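Decaprenyl diphosphate synthase (Rhodobacter capsulatus, PDB 3MZV) probably builds long all-trans polyprenyl diphosphates, the side-chain precursors of isoprenoid quinones, by magnesium-dependent addition of isopentenyl diphosphate units to farnesyl diphosphate. Local coordinates at residues Ile171-Arg174 / Val175-Gly178; Met247-Ile250 / Lys251-Leu255. All blocks are in the same frame, centred on the assembly; numbering follows the deposited sequence.

Interaction 1: residues Ile171-Arg174 / Val175-Gly178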
# COMPACT_ATOMS: atom_id res chain seq x y z
N ILE B 171 20.39 14.12 -6.88
CA ILE B 171 19.78 12.94 -6.24
C ILE B 171 18.91 13.33 -5.09
O ILE B 171 17.80 12.80 -4.93
CB ILE B 171 20.84 11.88 -5.85
CG1 ILE B 171 21.44 11.32 -7.13
CG2 ILE B 171 20.24 10.76 -4.94
CD1 ILE B 171 22.71 10.48 -6.98
N TYR B 172 19.40 14.28 -4.27
CA TYR B 172 18.65 14.75 -3.14
C TYR B 172 17.32 15.36 -3.59
O TYR B 172 16.30 15.12 -2.94
CB TYR B 172 19.46 15.75 -2.30
CG TYR B 172 18.65 16.56 -1.28
CD1 TYR B 172 18.24 16.00 -0.11
CD2 TYR B 172 18.31 17.89 -1.53
CE1 TYR B 172 17.51 16.72 0.81
CE2 TYR B 172 17.59 18.65 -0.59
CZ TYR B 172 17.18 18.05 0.56
OH TYR B 172 16.44 18.77 1.52
N LEU B 173 17.35 16.17 -4.65
CA LEU B 173 16.14 16.80 -5.19
C LEU B 173 15.15 15.72 -5.68
O LEU B 173 13.96 15.83 -5.47
CB LEU B 173 16.48 17.75 -6.34
CG LEU B 173 15.24 18.38 -6.95
CD1 LEU B 173 14.42 19.17 -5.87
CD2 LEU B 173 15.60 19.29 -8.13
N ARG B 174 15.66 14.66 -6.27
CA ARG B 174 14.83 13.54 -6.69
C ARG B 174 14.17 12.85 -5.50
O ARG B 174 12.99 12.49 -5.57
CB ARG B 174 15.70 12.57 -7.49
CG ARG B 174 14.99 11.45 -8.23
CD ARG B 174 15.68 11.25 -9.62
NE ARG B 174 17.12 11.57 -9.60
CZ ARG B 174 17.84 11.96 -10.67
NH1 ARG B 174 19.14 12.22 -10.53
NH2 ARG B 174 17.28 12.10 -11.87
N VAL B 175 14.90 12.68 -4.40
CA VAL B 175 14.36 12.05 -3.22
C VAL B 175 13.26 12.91 -2.65
O VAL B 175 12.18 12.41 -2.29
CB VAL B 175 15.42 11.85 -2.12
CG1 VAL B 175 14.76 11.63 -0.76
CG2 VAL B 175 16.40 10.71 -2.53
N ILE B 176 13.50 14.21 -2.51
CA ILE B 176 12.50 15.01 -1.85
C ILE B 176 11.28 15.21 -2.77
O ILE B 176 10.18 15.31 -2.26
CB ILE B 176 13.05 16.34 -1.26
CG1 ILE B 176 13.54 17.29 -2.35
CG2 ILE B 176 14.17 16.00 -0.25
CD1 ILE B 176 14.06 18.70 -1.77
N ARG B 177 11.51 15.28 -4.08
CA ARG B 177 10.44 15.44 -5.09
C ARG B 177 9.54 14.20 -5.06
O ARG B 177 8.31 14.31 -5.10
CB ARG B 177 11.03 15.69 -6.49
CG ARG B 177 10.01 15.96 -7.61
CD ARG B 177 10.71 16.68 -8.75
NE ARG B 177 10.50 18.12 -8.86
CZ ARG B 177 11.36 18.97 -9.42
NH1 ARG B 177 11.08 20.27 -9.53
NH2 ARG B 177 12.55 18.55 -9.86
N GLY B 178 10.13 13.02 -4.94
CA GLY B 178 9.35 11.79 -4.84
C GLY B 178 8.63 11.64 -3.52
O GLY B 178 7.41 11.44 -3.48

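Interaction 2: residues Met247-Ile250 / Lys251-Leu255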
# COMPACT_ATOMS: atom_id res chain seq x y z
N MET B 247 20.60 18.18 1.90
CA MET B 247 21.32 19.32 1.35
C MET B 247 22.47 19.87 2.23
O MET B 247 23.56 20.07 1.72
CB MET B 247 20.36 20.45 0.92
CG MET B 247 20.95 21.47 0.07
SD MET B 247 19.75 22.74 -0.61
CE MET B 247 19.45 21.95 -2.23
N PRO B 248 22.23 20.13 3.54
CA PRO B 248 23.29 20.80 4.32
C PRO B 248 24.51 19.88 4.47
O PRO B 248 25.64 20.33 4.57
CB PRO B 248 22.65 21.03 5.68
CG PRO B 248 21.25 20.61 5.53
CD PRO B 248 20.97 20.03 4.28
N VAL B 249 24.28 18.56 4.48
CA VAL B 249 25.39 17.61 4.50
C VAL B 249 26.05 17.52 3.17
O VAL B 249 27.26 17.60 3.08
CB VAL B 249 24.96 16.20 4.94
CG1 VAL B 249 26.17 15.21 4.94
CG2 VAL B 249 24.27 16.26 6.30
N ILE B 250 25.26 17.30 2.10
CA ILE B 250 25.83 17.17 0.74
C ILE B 250 26.75 18.37 0.40
O ILE B 250 27.84 18.22 -0.14
CB ILE B 250 24.70 17.09 -0.29
CG1 ILE B 250 23.93 15.79 -0.12
CG2 ILE B 250 25.24 17.25 -1.71
CD1 ILE B 250 22.51 15.83 -0.82
N LYS B 251 26.26 19.57 0.68
CA LYS B 251 27.03 20.79 0.38
C LYS B 251 28.32 20.85 1.19
O LYS B 251 29.33 21.27 0.69
CB LYS B 251 26.20 22.03 0.64
CG LYS B 251 25.14 22.31 -0.41
CD LYS B 251 24.41 23.61 -0.12
CE LYS B 251 23.31 23.94 -1.16
NZ LYS B 251 23.89 24.21 -2.50
N ALA B 252 28.31 20.40 2.44
CA ALA B 252 29.53 20.45 3.27
C ALA B 252 30.52 19.37 2.77
O ALA B 252 31.72 19.60 2.69
CB ALA B 252 29.16 20.29 4.76
N VAL B 253 30.01 18.20 2.41
CA VAL B 253 30.84 17.12 1.93
C VAL B 253 31.55 17.52 0.64
O VAL B 253 32.73 17.24 0.48
CB VAL B 253 30.07 15.82 1.72
CG1 VAL B 253 30.92 14.74 0.92
CG2 VAL B 253 29.61 15.25 3.08
N ALA B 254 30.85 18.21 -0.25
CA ALA B 254 31.42 18.70 -1.50
C ALA B 254 32.55 19.69 -1.30
O ALA B 254 33.47 19.77 -2.13
CB ALA B 254 30.28 19.33 -2.40
N LEU B 255 32.53 20.43 -0.19
CA LEU B 255 33.55 21.42 0.14
C LEU B 255 34.66 20.89 1.09
O LEU B 255 35.54 21.64 1.47
CB LEU B 255 32.88 22.64 0.78
CG LEU B 255 31.92 23.38 -0.20
CD1 LEU B 255 31.17 24.52 0.48
CD2 LEU B 255 32.75 23.91 -1.39

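Interaction 1: residues Ile171-Arg174 / Val175-Gly178
I171 to R174 offer their carbonyls in turn to the amides of V175 to G178, four consecutive i to i+4 hydrogen bonds, of which that from R177 N to L173 O measures 2.9 Å. One turn apart, I176 lies against Y172. Its CG2 methyl sits over one face of the phenol ring in a CH-pi contact, 4.0 Å from the centroid and nearest to CE1 of Y172 at 3.6 Å, while its CD1 reaches CE2 of Y172 at 3.7 Å, so both branches of the isoleucine meet the aromatic group. I176 holds CG1 between its own backbone N and carbonyl carbon (chi1 65°), which brings that methylene close to the carbonyl oxygens of Y172 and L173. The phenol oxygen is engaged beyond this turn by a hydrogen bond to D221, which holds the hydroxyl end of the ring.

L173, the next residue after the tyrosine, touches two partners. Its CD1 meets CG1 of I176 at 4.1 Å and also lies over a face of the R177 guanidinium; CD2 of L173 comes within 3.6 Å of R177 NH2. The leucine thus gives the flat cationic group an apolar neighbour, while R177 NH1 forms a salt bridge with D210. I176 packs on I214 and I218, and V175 packs on L157 and Q158. These i to i+3 and i to i+4 side-chain contacts run along helix 169-194 of the all-alpha prenyl synthase fold, which packs here on both helices 138-161 and 199-224.

Interaction 2: residues Met247-Ile250 / Lys251-Leu255
K251 lays its aliphatic chain alongside M247, the two side chains pointing the same way from successive turns. The closest approach is between methylenes, CE of K251 to CG of M247 at 3.6 Å, and the same CE is 3.8 Å from the thioether sulfur SD of M247. CG of K251 is set anti to its own carbonyl carbon (chi1 -75°), and the chain then runs extended through chi2 and chi3 before bending at chi4. This course carries CG past the carbonyl oxygen of M247 and leaves the hydrocarbon part of the lysine against the methionine, while NZ turns off to a salt bridge with E169 at the start of helix 169-194. The backbone beneath the pair is joined by a nearly straight bond from K251 N to M247 O (2.9 Å, 170°).

Helix 247-254 is a short segment of the all-alpha prenyl synthase fold, seated among longer helices. M247 and K251 both reach helix 290-308, the former packing on T294 and A297 and the latter on T290 and A293.

A separate face of the helix is formed by V249 and V253. Their side chains cross at an oblique angle and touch through CG1 of V249 and CG2 of V253 at 3.9 Å; CG2 of V253 also comes 3.3 Å from the carbonyl oxygen of V249, which accepts the V253 amide. W264 of helix 258-270 packs against both valines and A252. At P248 the backbone bond is weak: A252 N lies 3.4 Å from the carbonyl oxygen of P248, which also accepts a hydrogen bond from T290 OG1.

In the fold
Interactions 1 and 2 are short stretches of two different helices that meet directly: CB of Y172 packs on CD1 of I250 at 3.4 Å, and CE1 of Y172 lies 3.6 Å from the backbone N of M247. Interaction 1 sits deeper, its centre about 11 Å from the centre of the chain against about 22 Å for interaction 2; of eight touching residues four are buried in the first and five in the second, where A254 is exposed. One pairs an aromatic face with aliphatic methyls; the other relies on a methionine-lysine overlap and a valine pair. Each carries a cation matched outside its own stretch, R177 by D210 and K251 by E169, the latter a second tie between helices 169-194 and 247-254.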